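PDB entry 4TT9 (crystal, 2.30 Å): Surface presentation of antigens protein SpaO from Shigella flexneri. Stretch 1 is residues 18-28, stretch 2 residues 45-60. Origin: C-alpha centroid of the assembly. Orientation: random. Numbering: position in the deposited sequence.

Stretch 1 (18-28) NVKVDFILLEK
Stretch 2 45-60: KFPDDIVKHVNIKVNG

The extended strand that begins at N18 pairs with strand 54-58 of the same chain, axes 4.5 Å apart at closest approach and N-to-C directions 164° apart, hence antiparallel. V19 (chi1 m) points toward the partner, its CG2 lying 4.1 Å from V58 CG1. At K20 the pairing runs past the strand end: N59 N donates to K20 O (2.7 Å, 171°), while K20 N donates to the side-chain atom N59 OD1 (3.0 Å), which N59 reaches with phi/psi 49/38 and chi1 m. V21 faces V58 as a non-hydrogen-bonded pair (CA-CA 4.3 Å), with V21 CG1 3.8 Å from V58 CG2.

D22 and K57 form a hydrogen-bonded pair: D22 N to K57 O is 2.7 Å, K57 N to D22 O 3.0 Å. F23 (chi1 m, chi2 -94°) shares the V21 face, placing CE1 3.9 Å from I56 CG2. I24 (m, t) returns to the D22 face; I24 N to N55 O and N55 N to I24 O are both 3.0 Å, and I24 CD1 packs 3.5 Å from K57 CD.

The chain turns a corner at L25 (phi/psi -85/-40). L26 (t, p) then directs CD1 to I50 CD1, 3.8 Å, and CD2 to F46 CD1, 4.1 Å. Finally, E27 OE2 meets the extended K57 side chain in a salt bridge, 2.8 Å from K57 NZ.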

# COMPACT_ATOMS: atom_id res chain seq x y z
N ASN B 18 5.95 -18.89 6.26
CA ASN B 18 5.26 -17.61 6.39
C ASN B 18 6.01 -16.43 5.76
O ASN B 18 7.20 -16.25 6.00
CB ASN B 18 4.98 -17.32 7.86
CG ASN B 18 4.25 -16.02 8.07
OD1 ASN B 18 4.84 -14.95 7.99
ND2 ASN B 18 2.95 -16.10 8.33
N VAL B 19 5.30 -15.62 4.98
CA VAL B 19 5.90 -14.47 4.29
C VAL B 19 5.09 -13.17 4.39
O VAL B 19 3.89 -13.19 4.65
CB VAL B 19 6.12 -14.76 2.81
CG1 VAL B 19 7.23 -15.78 2.61
CG2 VAL B 19 4.82 -15.22 2.18
N LYS B 20 5.79 -12.06 4.12
CA LYS B 20 5.28 -10.71 4.32
C LYS B 20 4.83 -10.10 2.99
O LYS B 20 5.66 -9.78 2.14
CB LYS B 20 6.40 -9.87 4.96
CG LYS B 20 6.15 -8.37 5.21
CD LYS B 20 7.33 -7.81 6.03
CE LYS B 20 7.58 -6.32 5.81
NZ LYS B 20 7.99 -5.98 4.42
N VAL B 21 3.52 -9.97 2.81
CA VAL B 21 2.96 -9.40 1.59
C VAL B 21 2.53 -7.94 1.82
O VAL B 21 1.87 -7.62 2.81
CB VAL B 21 1.82 -10.26 1.02
CG1 VAL B 21 2.28 -11.71 0.89
CG2 VAL B 21 0.60 -10.21 1.89
N ASP B 22 2.96 -7.05 0.93
CA ASP B 22 2.65 -5.63 1.08
C ASP B 22 1.71 -5.19 -0.03
O ASP B 22 1.85 -5.61 -1.18
CB ASP B 22 3.93 -4.78 1.02
CG ASP B 22 4.60 -4.62 2.38
OD1 ASP B 22 3.91 -4.72 3.41
OD2 ASP B 22 5.83 -4.36 2.41
N PHE B 23 0.73 -4.36 0.31
CA PHE B 23 -0.14 -3.78 -0.70
C PHE B 23 0.14 -2.29 -0.77
O PHE B 23 -0.23 -1.53 0.12
CB PHE B 23 -1.61 -4.09 -0.40
CG PHE B 23 -1.93 -5.56 -0.47
CD1 PHE B 23 -2.43 -6.11 -1.64
CD2 PHE B 23 -1.73 -6.39 0.62
CE1 PHE B 23 -2.72 -7.46 -1.71
CE2 PHE B 23 -2.02 -7.75 0.55
CZ PHE B 23 -2.52 -8.28 -0.61
N ILE B 24 0.79 -1.89 -1.85
CA ILE B 24 1.51 -0.62 -1.93
C ILE B 24 0.86 0.31 -2.93
O ILE B 24 0.76 -0.03 -4.11
CB ILE B 24 2.97 -0.87 -2.32
CG1 ILE B 24 3.72 -1.49 -1.15
CG2 ILE B 24 3.65 0.40 -2.80
CD1 ILE B 24 5.18 -1.61 -1.37
N LEU B 25 0.42 1.47 -2.47
CA LEU B 25 -0.34 2.40 -3.30
C LEU B 25 0.58 3.28 -4.12
O LEU B 25 0.31 3.56 -5.28
CB LEU B 25 -1.23 3.26 -2.41
CG LEU B 25 -2.25 2.49 -1.59
CD1 LEU B 25 -3.12 3.42 -0.76
CD2 LEU B 25 -3.11 1.66 -2.51
N LEU B 26 1.67 3.72 -3.50
CA LEU B 26 2.53 4.71 -4.12
C LEU B 26 3.90 4.66 -3.48
O LEU B 26 4.02 4.51 -2.27
CB LEU B 26 1.94 6.10 -3.93
CG LEU B 26 2.60 7.22 -4.73
CD1 LEU B 26 2.20 7.12 -6.19
CD2 LEU B 26 2.24 8.58 -4.17
N GLU B 27 4.93 4.78 -4.31
CA GLU B 27 6.28 5.01 -3.82
C GLU B 27 6.68 6.35 -4.39
O GLU B 27 6.72 6.52 -5.61
CB GLU B 27 7.25 3.95 -4.32
CG GLU B 27 7.14 2.59 -3.66
CD GLU B 27 8.19 1.62 -4.15
OE1 GLU B 27 9.07 2.03 -4.94
OE2 GLU B 27 8.15 0.44 -3.75
N LYS B 28 6.97 7.30 -3.51
CA LYS B 28 7.46 8.60 -3.94
C LYS B 28 8.92 8.75 -3.54
O LYS B 28 9.27 8.61 -2.37
CB LYS B 28 6.62 9.72 -3.32
CG LYS B 28 6.75 11.06 -4.03
CD LYS B 28 5.85 12.10 -3.41
CE LYS B 28 5.48 13.16 -4.43
NZ LYS B 28 6.65 13.57 -5.24
N LYS B 45 -2.63 14.66 -2.98
CA LYS B 45 -3.53 14.27 -4.05
C LYS B 45 -2.87 13.21 -4.90
O LYS B 45 -1.89 13.49 -5.61
CB LYS B 45 -3.87 15.50 -4.88
CG LYS B 45 -4.83 15.24 -6.01
CD LYS B 45 -6.18 14.83 -5.51
CE LYS B 45 -7.03 14.46 -6.67
NZ LYS B 45 -6.18 13.76 -7.64
N PHE B 46 -3.37 11.99 -4.81
CA PHE B 46 -2.91 10.92 -5.69
C PHE B 46 -3.48 11.19 -7.06
O PHE B 46 -4.43 11.97 -7.20
CB PHE B 46 -3.45 9.57 -5.23
CG PHE B 46 -3.02 9.18 -3.84
CD1 PHE B 46 -1.73 9.40 -3.40
CD2 PHE B 46 -3.93 8.59 -2.97
CE1 PHE B 46 -1.35 9.03 -2.12
CE2 PHE B 46 -3.57 8.23 -1.69
CZ PHE B 46 -2.28 8.45 -1.27
N PRO B 47 -2.91 10.56 -8.10
CA PRO B 47 -3.61 10.49 -9.38
C PRO B 47 -4.87 9.64 -9.25
O PRO B 47 -5.14 9.10 -8.17
CB PRO B 47 -2.60 9.76 -10.28
CG PRO B 47 -1.27 10.05 -9.68
CD PRO B 47 -1.52 10.09 -8.19
N ASP B 48 -5.64 9.52 -10.33
CA ASP B 48 -6.88 8.74 -10.31
C ASP B 48 -6.66 7.26 -10.63
O ASP B 48 -7.57 6.44 -10.54
CB ASP B 48 -7.89 9.35 -11.29
CG ASP B 48 -7.21 10.07 -12.44
OD1 ASP B 48 -6.06 9.72 -12.77
OD2 ASP B 48 -7.83 10.99 -13.01
N ASP B 49 -5.42 6.92 -10.99
CA ASP B 49 -5.06 5.54 -11.25
C ASP B 49 -4.48 4.93 -10.00
O ASP B 49 -3.74 3.95 -10.07
CB ASP B 49 -4.03 5.46 -12.37
CG ASP B 49 -4.50 6.12 -13.62
OD1 ASP B 49 -5.13 7.19 -13.50
OD2 ASP B 49 -4.25 5.58 -14.71
N ILE B 50 -4.79 5.51 -8.85
CA ILE B 50 -4.11 5.09 -7.63
C ILE B 50 -4.78 3.89 -7.00
O ILE B 50 -4.15 3.16 -6.24
CB ILE B 50 -3.99 6.26 -6.62
CG1 ILE B 50 -2.71 6.10 -5.80
CG2 ILE B 50 -5.23 6.37 -5.74
CD1 ILE B 50 -1.47 6.42 -6.58
N VAL B 51 -6.05 3.67 -7.32
CA VAL B 51 -6.79 2.56 -6.73
C VAL B 51 -6.75 1.36 -7.68
O VAL B 51 -7.06 0.24 -7.30
CB VAL B 51 -8.23 2.98 -6.39
CG1 VAL B 51 -8.25 3.81 -5.13
CG2 VAL B 51 -8.85 3.76 -7.54
N LYS B 52 -6.33 1.63 -8.91
CA LYS B 52 -6.32 0.63 -9.96
C LYS B 52 -4.92 0.11 -10.27
O LYS B 52 -4.74 -0.73 -11.15
CB LYS B 52 -6.92 1.22 -11.23
CG LYS B 52 -8.37 1.64 -11.09
CD LYS B 52 -9.27 0.46 -10.77
CE LYS B 52 -10.71 0.88 -10.64
NZ LYS B 52 -11.52 -0.16 -9.95
N HIS B 53 -3.92 0.62 -9.54
CA HIS B 53 -2.54 0.21 -9.74
C HIS B 53 -1.81 -0.05 -8.43
O HIS B 53 -0.73 0.49 -8.21
CB HIS B 53 -1.76 1.25 -10.54
CG HIS B 53 -2.19 1.37 -11.97
ND1 HIS B 53 -3.35 2.03 -12.34
CD2 HIS B 53 -1.63 0.93 -13.12
CE1 HIS B 53 -3.48 1.98 -13.66
NE2 HIS B 53 -2.44 1.32 -14.15
N VAL B 54 -2.40 -0.86 -7.56
CA VAL B 54 -1.72 -1.29 -6.35
C VAL B 54 -0.67 -2.31 -6.72
O VAL B 54 -0.92 -3.21 -7.53
CB VAL B 54 -2.69 -1.98 -5.39
CG1 VAL B 54 -2.08 -2.09 -4.01
CG2 VAL B 54 -3.99 -1.22 -5.35
N ASN B 55 0.53 -2.15 -6.15
CA ASN B 55 1.63 -3.08 -6.36
C ASN B 55 1.66 -4.09 -5.25
O ASN B 55 1.63 -3.73 -4.07
CB ASN B 55 2.96 -2.34 -6.38
CG ASN B 55 3.13 -1.50 -7.61
OD1 ASN B 55 2.40 -1.68 -8.58
ND2 ASN B 55 4.09 -0.60 -7.59
N ILE B 56 1.72 -5.37 -5.60
CA ILE B 56 1.73 -6.39 -4.57
C ILE B 56 3.15 -6.91 -4.43
O ILE B 56 3.75 -7.35 -5.40
CB ILE B 56 0.75 -7.51 -4.88
CG1 ILE B 56 -0.58 -6.91 -5.36
CG2 ILE B 56 0.54 -8.40 -3.66
CD1 ILE B 56 -1.63 -7.91 -5.76
N LYS B 57 3.67 -6.82 -3.21
CA LYS B 57 5.04 -7.20 -2.92
C LYS B 57 5.06 -8.34 -1.92
O LYS B 57 4.25 -8.36 -1.00
CB LYS B 57 5.82 -6.02 -2.35
CG LYS B 57 6.26 -4.97 -3.36
CD LYS B 57 7.27 -4.04 -2.72
CE LYS B 57 7.91 -3.10 -3.72
NZ LYS B 57 8.84 -2.15 -3.04
N VAL B 58 5.97 -9.28 -2.12
CA VAL B 58 6.17 -10.33 -1.15
C VAL B 58 7.62 -10.26 -0.70
O VAL B 58 8.52 -10.40 -1.52
CB VAL B 58 5.90 -11.71 -1.76
CG1 VAL B 58 6.24 -12.81 -0.77
CG2 VAL B 58 4.44 -11.82 -2.18
N ASN B 59 7.85 -10.04 0.60
CA ASN B 59 9.20 -9.85 1.12
C ASN B 59 10.02 -8.84 0.32
O ASN B 59 11.23 -9.03 0.13
CB ASN B 59 9.96 -11.17 1.24
CG ASN B 59 9.36 -12.08 2.28
OD1 ASN B 59 8.52 -11.66 3.07
ND2 ASN B 59 9.79 -13.33 2.30
N GLY B 60 9.36 -7.78 -0.14
CA GLY B 60 10.04 -6.72 -0.86
C GLY B 60 10.11 -6.96 -2.36
O GLY B 60 10.54 -6.08 -3.10
O HOH W 1 7.26 -6.89 0.78